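Long-range contacts in lovastatin nonaketide synthase, polyketide synthase component (Aspergillus terreus, PDB 7CPX), which builds the nonaketide backbone of the cholesterol-lowering drug precursor dihydromonacolin L from malonyl-CoA, working as a homodimeric iterative polyketide synthase together with the partner protein LovC: residues A[797-802]-A[815-820]; A[1806-1811]-A[2421-2426]; A[21-26]-A[72-77]. The protein carries 2 engineered substitutions. All blocks are in the same frame, centred on the assembly; numbering follows the deposited sequence.

How the contacts relate
The three contacts lie in separate parts of the chain and share no strand or helix. Contact 3 belongs to the ketosynthase, contact 1 to the malonyl-CoA:ACP transacylase about 67 Å away between centres, and contact 2, on the other side of the chain's centre, brings a strand and the ketoreductase region together across some 600 residues. Contacts 1 and 2 are largely buried. In contact 1 a tyrosine from a helix meets a strand end through an aromatic ring and two hydroxyls, whereas contact 2 combines a backbone hydrogen bond with proline-arginine packing. Contact 3 joins two irregular loops, with a buried proline-leucine side and an exposed glutamine-aspartate side.

Contact 1. Residues A[797-802]-A[815-820]; sequences WYSSVD and AKYWKD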
loop_
_atom_site.group_PDB
_atom_site.type_symbol
_atom_site.label_atom_id
_atom_site.label_comp_id
_atom_site.label_asym_id
_atom_site.label_seq_id
_atom_site.Cartn_x
_atom_site.Cartn_y
_atom_site.Cartn_z
ATOM N N TRP A 797 -3.072 -67.197 47.826
ATOM C CA TRP A 797 -3.411 -68.468 47.208
ATOM C C TRP A 797 -4.706 -68.996 47.806
ATOM O O TRP A 797 -4.885 -68.987 49.028
ATOM C CB TRP A 797 -2.274 -69.477 47.406
ATOM C CG TRP A 797 -2.582 -70.860 46.945
ATOM C CD1 TRP A 797 -2.439 -71.355 45.683
ATOM C CD2 TRP A 797 -3.070 -71.940 47.746
ATOM N NE1 TRP A 797 -2.814 -72.675 45.647
ATOM C CE2 TRP A 797 -3.206 -73.059 46.901
ATOM C CE3 TRP A 797 -3.407 -72.069 49.096
ATOM C CZ2 TRP A 797 -3.666 -74.289 47.362
ATOM C CZ3 TRP A 797 -3.865 -73.289 49.551
ATOM C CH2 TRP A 797 -3.988 -74.384 48.688
ATOM N N TYR A 798 -5.605 -69.455 46.938
ATOM C CA TYR A 798 -6.928 -69.915 47.343
ATOM C C TYR A 798 -7.168 -71.304 46.775
ATOM O O TYR A 798 -7.108 -71.499 45.557
ATOM C CB TYR A 798 -8.015 -68.949 46.864
ATOM C CG TYR A 798 -7.856 -67.545 47.398
ATOM C CD1 TYR A 798 -7.033 -66.628 46.758
ATOM C CD2 TYR A 798 -8.527 -67.136 48.541
ATOM C CE1 TYR A 798 -6.884 -65.344 47.242
ATOM C CE2 TYR A 798 -8.384 -65.854 49.032
ATOM C CZ TYR A 798 -7.562 -64.962 48.379
ATOM O OH TYR A 798 -7.417 -63.683 48.866
ATOM N N SER A 799 -7.435 -72.264 47.656
ATOM C CA SER A 799 -7.789 -73.605 47.222
ATOM C C SER A 799 -9.215 -73.639 46.682
ATOM O O SER A 799 -10.060 -72.810 47.032
ATOM C CB SER A 799 -7.650 -74.592 48.381
ATOM O OG SER A 799 -8.113 -75.879 48.010
ATOM N N SER A 800 -9.472 -74.618 45.816
ATOM C CA SER A 800 -10.792 -74.825 45.235
ATOM C C SER A 800 -11.199 -76.279 45.423
ATOM O O SER A 800 -12.387 -76.591 45.551
ATOM C CB SER A 800 -10.797 -74.457 43.751
ATOM O OG SER A 800 -10.128 -75.439 42.979
ATOM N N VAL A 801 -10.208 -77.175 45.434
ATOM C CA VAL A 801 -10.464 -78.567 45.794
ATOM C C VAL A 801 -11.120 -78.629 47.165
ATOM O O VAL A 801 -12.130 -79.314 47.366
ATOM C CB VAL A 801 -9.153 -79.372 45.752
ATOM C CG1 VAL A 801 -9.228 -80.588 46.661
ATOM C CG2 VAL A 801 -8.834 -79.782 44.320
ATOM N N ASP A 802 -10.550 -77.911 48.126
ATOM C CA ASP A 802 -11.202 -77.627 49.395
ATOM C C ASP A 802 -11.849 -76.255 49.274
ATOM O O ASP A 802 -11.171 -75.270 48.963
ATOM C CB ASP A 802 -10.202 -77.660 50.550
ATOM C CG ASP A 802 -10.853 -77.385 51.889
ATOM O OD1 ASP A 802 -11.548 -78.284 52.409
ATOM O OD2 ASP A 802 -10.672 -76.271 52.421
ATOM N N ALA A 815 -1.323 -84.059 53.665
ATOM C CA ALA A 815 -1.496 -85.056 52.614
ATOM C C ALA A 815 -2.961 -85.226 52.238
ATOM O O ALA A 815 -3.275 -85.551 51.086
ATOM C CB ALA A 815 -0.903 -86.393 53.058
ATOM N N LYS A 816 -3.869 -85.017 53.193
ATOM C CA LYS A 816 -5.289 -85.159 52.897
ATOM C C LYS A 816 -5.743 -84.151 51.852
ATOM O O LYS A 816 -6.665 -84.432 51.082
ATOM C CB LYS A 816 -6.106 -85.010 54.180
ATOM C CG LYS A 816 -5.802 -86.077 55.218
ATOM C CD LYS A 816 -6.668 -85.930 56.456
ATOM C CE LYS A 816 -6.367 -87.019 57.473
ATOM N NZ LYS A 816 -7.207 -86.897 58.695
ATOM N N TYR A 817 -5.110 -82.977 51.800
ATOM C CA TYR A 817 -5.436 -82.019 50.748
ATOM C C TYR A 817 -5.017 -82.540 49.379
ATOM O O TYR A 817 -5.771 -82.425 48.403
ATOM C CB TYR A 817 -4.769 -80.677 51.040
ATOM C CG TYR A 817 -5.045 -79.622 49.995
ATOM C CD1 TYR A 817 -6.346 -79.297 49.637
ATOM C CD2 TYR A 817 -4.006 -78.944 49.372
ATOM C CE1 TYR A 817 -6.605 -78.334 48.684
ATOM C CE2 TYR A 817 -4.255 -77.977 48.419
ATOM C CZ TYR A 817 -5.557 -77.676 48.078
ATOM O OH TYR A 817 -5.816 -76.714 47.129
ATOM N N TRP A 818 -3.821 -83.123 49.286
ATOM C CA TRP A 818 -3.385 -83.693 48.016
ATOM C C TRP A 818 -4.255 -84.877 47.617
ATOM O O TRP A 818 -4.412 -85.159 46.424
ATOM C CB TRP A 818 -1.917 -84.106 48.107
ATOM C CG TRP A 818 -1.016 -83.002 48.577
ATOM C CD1 TRP A 818 -0.648 -82.740 49.864
ATOM C CD2 TRP A 818 -0.373 -82.012 47.767
ATOM N NE1 TRP A 818 0.184 -81.648 49.907
ATOM C CE2 TRP A 818 0.370 -81.182 48.632
ATOM C CE3 TRP A 818 -0.352 -81.745 46.395
ATOM C CZ2 TRP A 818 1.125 -80.107 48.170
ATOM C CZ3 TRP A 818 0.399 -80.677 45.938
ATOM C CH2 TRP A 818 1.126 -79.871 46.824
ATOM N N LYS A 819 -4.819 -85.586 48.598
ATOM C CA LYS A 819 -5.786 -86.635 48.285
ATOM C C LYS A 819 -7.092 -86.042 47.767
ATOM O O LYS A 819 -7.640 -86.505 46.758
ATOM C CB LYS A 819 -6.039 -87.495 49.523
ATOM C CG LYS A 819 -7.211 -88.455 49.392
ATOM C CD LYS A 819 -7.295 -89.391 50.584
ATOM C CE LYS A 819 -8.547 -90.250 50.527
ATOM N NZ LYS A 819 -8.629 -91.192 51.676
ATOM N N ASP A 820 -7.604 -85.013 48.444
ATOM C CA ASP A 820 -8.807 -84.333 47.984
ATOM C C ASP A 820 -8.622 -83.744 46.595
ATOM O O ASP A 820 -9.612 -83.526 45.887
ATOM C CB ASP A 820 -9.191 -83.226 48.967
ATOM C CG ASP A 820 -9.483 -83.756 50.356
ATOM O OD1 ASP A 820 -9.406 -84.986 50.553
ATOM O OD2 ASP A 820 -9.790 -82.941 51.250
#
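Tyr817 extends its ring from the helix 815-820 and meets Trp797 tip to tip, CE2 lying 3.6 Å from CH2 of the indole and at the edge of that ring. The two ring planes stand at 86° and their centroids are 5.8 Å apart, a placing that is neither a stack nor a clean edge-to-face pair. The phenol hydroxyl passes on to Ser799, whose OG donates a hydrogen bond to Tyr817 OH at 2.6 Å, arriving at the edge of the phenol ring close to its plane. Tyrosine suits this place because one side chain supplies both an apolar ring for the tryptophan and a polar end for the serine. Val801 packs on the same residue through CG1, 4.0 Å from Tyr817 CE1, and the same methyl comes close to the last turn of the helix, with Asp820 CB 3.5 Å away. Strand 797-798 is an outermost strand of the parallel five-stranded sheet in the transacylase domain, so the contact ties a sheet edge, and the turn that follows it, to a helix 12 residues further on. That turn is an ST motif: with Ser799 OG anti to the backbone N (chi1 174°), the hydroxyl accepts from Asp802 N at 3.2 Å while it donates to the tyrosine. Farther out, Glu659 of helix 657-665 hydrogen-bonds Tyr817 OH through OE2, giving the buried hydroxyl a second partner, and the indole of Trp797 also rests on this helix. Asp802 turns its carboxylate to the backbone N of Arg806.

Contact 2. Residues A[1806-1811]-A[2421-2426]; sequences WIPRLK and DPRIGN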
loop_
_atom_site.group_PDB
_atom_site.type_symbol
_atom_site.label_atom_id
_atom_site.label_comp_id
_atom_site.label_asym_id
_atom_site.label_seq_id
_atom_site.Cartn_x
_atom_site.Cartn_y
_atom_site.Cartn_z
ATOM N N TRP A 1806 28.776 66.098 -25.328
ATOM C CA TRP A 1806 28.073 64.982 -24.719
ATOM C C TRP A 1806 28.837 63.702 -25.021
ATOM O O TRP A 1806 29.667 63.643 -25.931
ATOM C CB TRP A 1806 26.634 64.863 -25.238
ATOM C CG TRP A 1806 25.848 66.136 -25.196
ATOM C CD1 TRP A 1806 26.020 67.231 -25.987
ATOM C CD2 TRP A 1806 24.748 66.437 -24.330
ATOM N NE1 TRP A 1806 25.106 68.202 -25.663
ATOM C CE2 TRP A 1806 24.312 67.738 -24.648
ATOM C CE3 TRP A 1806 24.094 65.736 -23.314
ATOM C CZ2 TRP A 1806 23.252 68.351 -23.986
ATOM C CZ3 TRP A 1806 23.043 66.346 -22.660
ATOM C CH2 TRP A 1806 22.631 67.640 -22.997
ATOM N N ILE A 1807 28.535 62.665 -24.242
ATOM C CA ILE A 1807 29.163 61.358 -24.411
ATOM C C ILE A 1807 28.109 60.276 -24.268
ATOM O O ILE A 1807 27.131 60.417 -23.522
ATOM C CB ILE A 1807 30.296 61.132 -23.380
ATOM C CG1 ILE A 1807 31.651 61.422 -24.032
ATOM C CG2 ILE A 1807 30.256 59.719 -22.790
ATOM C CD1 ILE A 1807 32.852 61.169 -23.140
ATOM N N PRO A 1808 28.283 59.173 -24.996
ATOM C CA PRO A 1808 27.396 58.023 -24.830
ATOM C C PRO A 1808 27.953 57.009 -23.847
ATOM O O PRO A 1808 29.160 56.773 -23.765
ATOM C CB PRO A 1808 27.353 57.434 -26.244
ATOM C CG PRO A 1808 28.741 57.670 -26.751
ATOM C CD PRO A 1808 29.244 58.945 -26.091
ATOM N N ARG A 1809 27.043 56.398 -23.096
ATOM C CA ARG A 1809 27.397 55.325 -22.184
ATOM C C ARG A 1809 26.348 54.231 -22.280
ATOM O O ARG A 1809 25.151 54.513 -22.362
ATOM C CB ARG A 1809 27.515 55.836 -20.745
ATOM C CG ARG A 1809 28.505 56.976 -20.596
ATOM C CD ARG A 1809 29.497 56.715 -19.491
ATOM N NE ARG A 1809 30.412 57.836 -19.314
ATOM C CZ ARG A 1809 31.429 58.104 -20.121
ATOM N NH1 ARG A 1809 31.689 57.354 -21.179
ATOM N NH2 ARG A 1809 32.198 59.158 -19.867
ATOM N N LEU A 1810 26.802 52.983 -22.275
ATOM C CA LEU A 1810 25.904 51.850 -22.443
ATOM C C LEU A 1810 25.263 51.513 -21.106
ATOM O O LEU A 1810 25.950 51.086 -20.171
ATOM C CB LEU A 1810 26.667 50.652 -22.997
ATOM C CG LEU A 1810 27.610 50.989 -24.153
ATOM C CD1 LEU A 1810 28.264 49.740 -24.695
ATOM C CD2 LEU A 1810 26.862 51.722 -25.248
ATOM N N LYS A 1811 23.951 51.707 -21.010
ATOM C CA LYS A 1811 23.210 51.439 -19.787
ATOM C C LYS A 1811 22.089 50.455 -20.077
ATOM O O LYS A 1811 21.329 50.629 -21.034
ATOM C CB LYS A 1811 22.646 52.730 -19.191
ATOM C CG LYS A 1811 23.722 53.751 -18.862
ATOM C CD LYS A 1811 23.522 54.399 -17.501
ATOM C CE LYS A 1811 22.474 55.495 -17.539
ATOM N NZ LYS A 1811 22.539 56.348 -16.320
ATOM N N ASP A 2421 37.314 51.256 -21.448
ATOM C CA ASP A 2421 36.459 52.175 -22.185
ATOM C C ASP A 2421 35.330 52.652 -21.278
ATOM O O ASP A 2421 34.568 51.822 -20.771
ATOM C CB ASP A 2421 35.889 51.497 -23.425
ATOM C CG ASP A 2421 35.198 52.471 -24.360
ATOM O OD1 ASP A 2421 34.656 53.488 -23.877
ATOM O OD2 ASP A 2421 35.197 52.220 -25.583
ATOM N N PRO A 2422 35.186 53.960 -21.043
ATOM C CA PRO A 2422 34.086 54.426 -20.185
ATOM C C PRO A 2422 32.714 54.234 -20.797
ATOM O O PRO A 2422 31.715 54.319 -20.073
ATOM C CB PRO A 2422 34.403 55.911 -19.992
ATOM C CG PRO A 2422 35.134 56.284 -21.234
ATOM C CD PRO A 2422 35.982 55.085 -21.560
ATOM N N ARG A 2423 32.634 53.985 -22.105
ATOM C CA ARG A 2423 31.341 53.818 -22.756
ATOM C C ARG A 2423 30.520 52.723 -22.085
ATOM O O ARG A 2423 29.287 52.788 -22.054
ATOM C CB ARG A 2423 31.556 53.497 -24.235
ATOM C CG ARG A 2423 30.335 53.677 -25.113
ATOM C CD ARG A 2423 30.575 53.092 -26.496
ATOM N NE ARG A 2423 29.788 53.762 -27.523
ATOM C CZ ARG A 2423 30.173 54.856 -28.166
ATOM N NH1 ARG A 2423 31.330 55.441 -27.903
ATOM N NH2 ARG A 2423 29.378 55.376 -29.098
ATOM N N ILE A 2424 31.192 51.719 -21.528
ATOM C CA ILE A 2424 30.541 50.544 -20.961
ATOM C C ILE A 2424 30.487 50.661 -19.445
ATOM O O ILE A 2424 30.286 49.663 -18.743
ATOM C CB ILE A 2424 31.291 49.268 -21.367
ATOM C CG1 ILE A 2424 32.606 49.193 -20.585
ATOM C CG2 ILE A 2424 31.546 49.265 -22.862
ATOM C CD1 ILE A 2424 33.640 48.305 -21.192
ATOM N N GLY A 2425 30.667 51.876 -18.930
ATOM C CA GLY A 2425 30.897 52.033 -17.503
ATOM C C GLY A 2425 29.788 51.444 -16.655
ATOM O O GLY A 2425 30.043 50.794 -15.638
ATOM N N ASN A 2426 28.537 51.655 -17.064
ATOM C CA ASN A 2426 27.407 51.202 -16.264
ATOM C C ASN A 2426 27.247 49.688 -16.267
ATOM O O ASN A 2426 26.435 49.170 -15.493
ATOM C CB ASN A 2426 26.116 51.851 -16.763
ATOM C CG ASN A 2426 25.228 52.319 -15.629
ATOM O OD1 ASN A 2426 25.280 53.479 -15.223
ATOM N ND2 ASN A 2426 24.408 51.414 -15.107
#
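Two arginines, Arg2423 and Arg1809, each lay a guanidinium on a proline of the other segment, next to a single backbone hydrogen bond. Arg2423 lays one face of its guanidinium against Pro1808, whose CG is 3.3 Å from NH2; with CG anti to the backbone N (chi1 -164°) and the chain extended as far as NE, the flat group reaches the proline ring. In the reciprocal pair, Pro2422 CB sits over a face of the Arg1809 guanidinium, 3.3 Å from NH1. Proline suits both places, its compact CH-rich ring offering a rigid surface to a flat cation. The backbones meet where Leu1810 N donates to Arg2423 O. Leu1810 also packs CD1 on Ile2424 CG2 at 3.8 Å. The 3-10 segment 2422-2426 is opened by an Asx turn, in which Asp2421 OD1 accepts from Arg2423 N at 2.7 Å. Charged ends find partners beyond: Arg2423 forms a salt bridge with Glu1797 and a cation-pi contact with Trp1276, and Arg1809 donates to the carbonyls of His1435 and Arg1436. Residues 2421-2426, in the ketoreductase region, pack on strand 1804-1811, some 610 residues earlier, which lies between strands 1275-1280 and 1797-1801 of a mixed sheet, while helix 2296-2299 touches Leu1810, Arg2423 and Ile2424.

Contact 3. Residues A[21-26]-A[72-77]; sequences PGDANT and VLQDDL
Pro21 overlaps Leu73, its CD lying 4.0 Å from the leucine CD2 as the two side chains cross obliquely. Both belong to loops of the ketosynthase, which has the thiolase fold: residues 21-26 link strand 11-19 of the central sheet to helix 27-35, and residues 72-77 follow strand 69-70. Pro21 CB also leans on the carbonyl of Val72, 3.4 Å from its O, and beyond the segments Leu73 packs on Leu101 of helix 97-113. The proline side chain is about 10 Å from that of His367, a predicted active-site residue. A compact proline and a branched leucine suit this buried side, while glutamine and aspartate occupy the exposed one. Gly22 has a positive phi (92°), a backbone shape at which a CB would collide with the carbonyl oxygen of Pro21, so glycine suits the place. The Gln74 chain, bent at chi2 (68°), curls its amide back to this turn. Asp23 turns its carboxylate across the glutamine, the carboxylate and amide planes 87° apart, with OD1 3.1 Å from Gln74 CB. Two amides grip a single oxygen: Gly22 N and Asp23 N donate to Gln74 OE1 at 2.7 and 3.1 Å, both from the same face of the glutamine amide plane.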
loop_
_atom_site.group_PDB
_atom_site.type_symbol
_atom_site.label_atom_id
_atom_site.label_comp_id
_atom_site.label_asym_id
_atom_site.label_seq_id
_atom_site.Cartn_x
_atom_site.Cartn_y
_atom_site.Cartn_z
ATOM N N PRO A 21 20.666 -31.795 7.008
ATOM C CA PRO A 21 20.373 -31.683 5.579
ATOM C C PRO A 21 20.941 -32.860 4.807
ATOM O O PRO A 21 21.949 -33.461 5.188
ATOM C CB PRO A 21 21.044 -30.365 5.185
ATOM C CG PRO A 21 22.171 -30.229 6.140
ATOM C CD PRO A 21 21.726 -30.863 7.428
ATOM N N GLY A 22 20.275 -33.187 3.704
ATOM C CA GLY A 22 20.631 -34.355 2.930
ATOM C C GLY A 22 19.886 -35.606 3.328
ATOM O O GLY A 22 20.438 -36.706 3.219
ATOM N N ASP A 23 18.646 -35.471 3.797
ATOM C CA ASP A 23 17.818 -36.589 4.236
ATOM C C ASP A 23 18.370 -37.268 5.480
ATOM O O ASP A 23 18.006 -38.410 5.778
ATOM C CB ASP A 23 17.645 -37.624 3.118
ATOM C CG ASP A 23 17.199 -37.001 1.810
ATOM O OD1 ASP A 23 16.497 -35.970 1.849
ATOM O OD2 ASP A 23 17.553 -37.545 0.742
ATOM N N ALA A 24 19.247 -36.589 6.221
ATOM C CA ALA A 24 19.847 -37.153 7.430
ATOM C C ALA A 24 18.902 -36.930 8.612
ATOM O O ALA A 24 19.114 -36.084 9.482
ATOM C CB ALA A 24 21.215 -36.536 7.682
ATOM N N ASN A 25 17.831 -37.723 8.627
ATOM C CA ASN A 25 16.830 -37.670 9.681
ATOM C C ASN A 25 17.111 -38.659 10.805
ATOM O O ASN A 25 16.194 -39.007 11.558
ATOM C CB ASN A 25 15.440 -37.926 9.098
ATOM C CG ASN A 25 15.017 -36.857 8.113
ATOM O OD1 ASN A 25 15.489 -35.721 8.171
ATOM N ND2 ASN A 25 14.123 -37.213 7.200
ATOM N N THR A 26 18.353 -39.118 10.934
ATOM C CA THR A 26 18.727 -40.054 11.984
ATOM C C THR A 26 20.243 -40.078 12.083
ATOM O O THR A 26 20.927 -39.792 11.094
ATOM C CB THR A 26 18.182 -41.460 11.698
ATOM O OG1 THR A 26 18.793 -42.407 12.582
ATOM C CG2 THR A 26 18.457 -41.859 10.259
ATOM N N VAL A 72 19.830 -27.121 3.399
ATOM C CA VAL A 72 18.464 -27.106 3.906
ATOM C C VAL A 72 17.978 -28.532 4.114
ATOM O O VAL A 72 18.353 -29.457 3.387
ATOM C CB VAL A 72 17.540 -26.336 2.939
ATOM C CG1 VAL A 72 16.127 -26.268 3.485
ATOM C CG2 VAL A 72 18.078 -24.938 2.687
ATOM N N LEU A 73 17.130 -28.711 5.124
ATOM C CA LEU A 73 16.495 -30.000 5.350
ATOM C C LEU A 73 15.506 -30.305 4.233
ATOM O O LEU A 73 14.795 -29.419 3.750
ATOM C CB LEU A 73 15.775 -30.013 6.697
ATOM C CG LEU A 73 16.641 -29.757 7.931
ATOM C CD1 LEU A 73 15.792 -29.740 9.187
ATOM C CD2 LEU A 73 17.728 -30.799 8.046
ATOM N N GLN A 74 15.460 -31.571 3.825
ATOM C CA GLN A 74 14.550 -32.025 2.786
ATOM C C GLN A 74 13.218 -32.502 3.351
ATOM O O GLN A 74 12.533 -33.308 2.710
ATOM C CB GLN A 74 15.204 -33.139 1.964
ATOM C CG GLN A 74 16.366 -32.673 1.097
ATOM C CD GLN A 74 17.573 -32.245 1.908
ATOM O OE1 GLN A 74 17.698 -32.586 3.084
ATOM N NE2 GLN A 74 18.466 -31.486 1.284
ATOM N N ASP A 75 12.839 -32.024 4.533
ATOM C CA ASP A 75 11.602 -32.413 5.188
ATOM C C ASP A 75 10.717 -31.190 5.383
ATOM O O ASP A 75 11.206 -30.067 5.534
ATOM C CB ASP A 75 11.880 -33.075 6.544
ATOM C CG ASP A 75 10.623 -33.605 7.204
ATOM O OD1 ASP A 75 9.541 -33.525 6.584
ATOM O OD2 ASP A 75 10.715 -34.103 8.346
ATOM N N ASP A 76 9.408 -31.418 5.370
ATOM C CA ASP A 76 8.437 -30.353 5.607
ATOM C C ASP A 76 8.403 -30.061 7.100
ATOM O O ASP A 76 7.815 -30.811 7.882
ATOM C CB ASP A 76 7.060 -30.760 5.093
ATOM C CG ASP A 76 6.028 -29.663 5.258
ATOM O OD1 ASP A 76 6.402 -28.549 5.684
ATOM O OD2 ASP A 76 4.841 -29.912 4.964
ATOM N N LEU A 77 9.040 -28.962 7.507
ATOM C CA LEU A 77 9.137 -28.648 8.925
ATOM C C LEU A 77 7.780 -28.361 9.546
ATOM O O LEU A 77 7.616 -28.545 10.757
ATOM C CB LEU A 77 10.068 -27.455 9.134
ATOM C CG LEU A 77 11.479 -27.592 8.556
ATOM C CD1 LEU A 77 12.440 -26.734 9.344
ATOM C CD2 LEU A 77 11.957 -29.033 8.545
#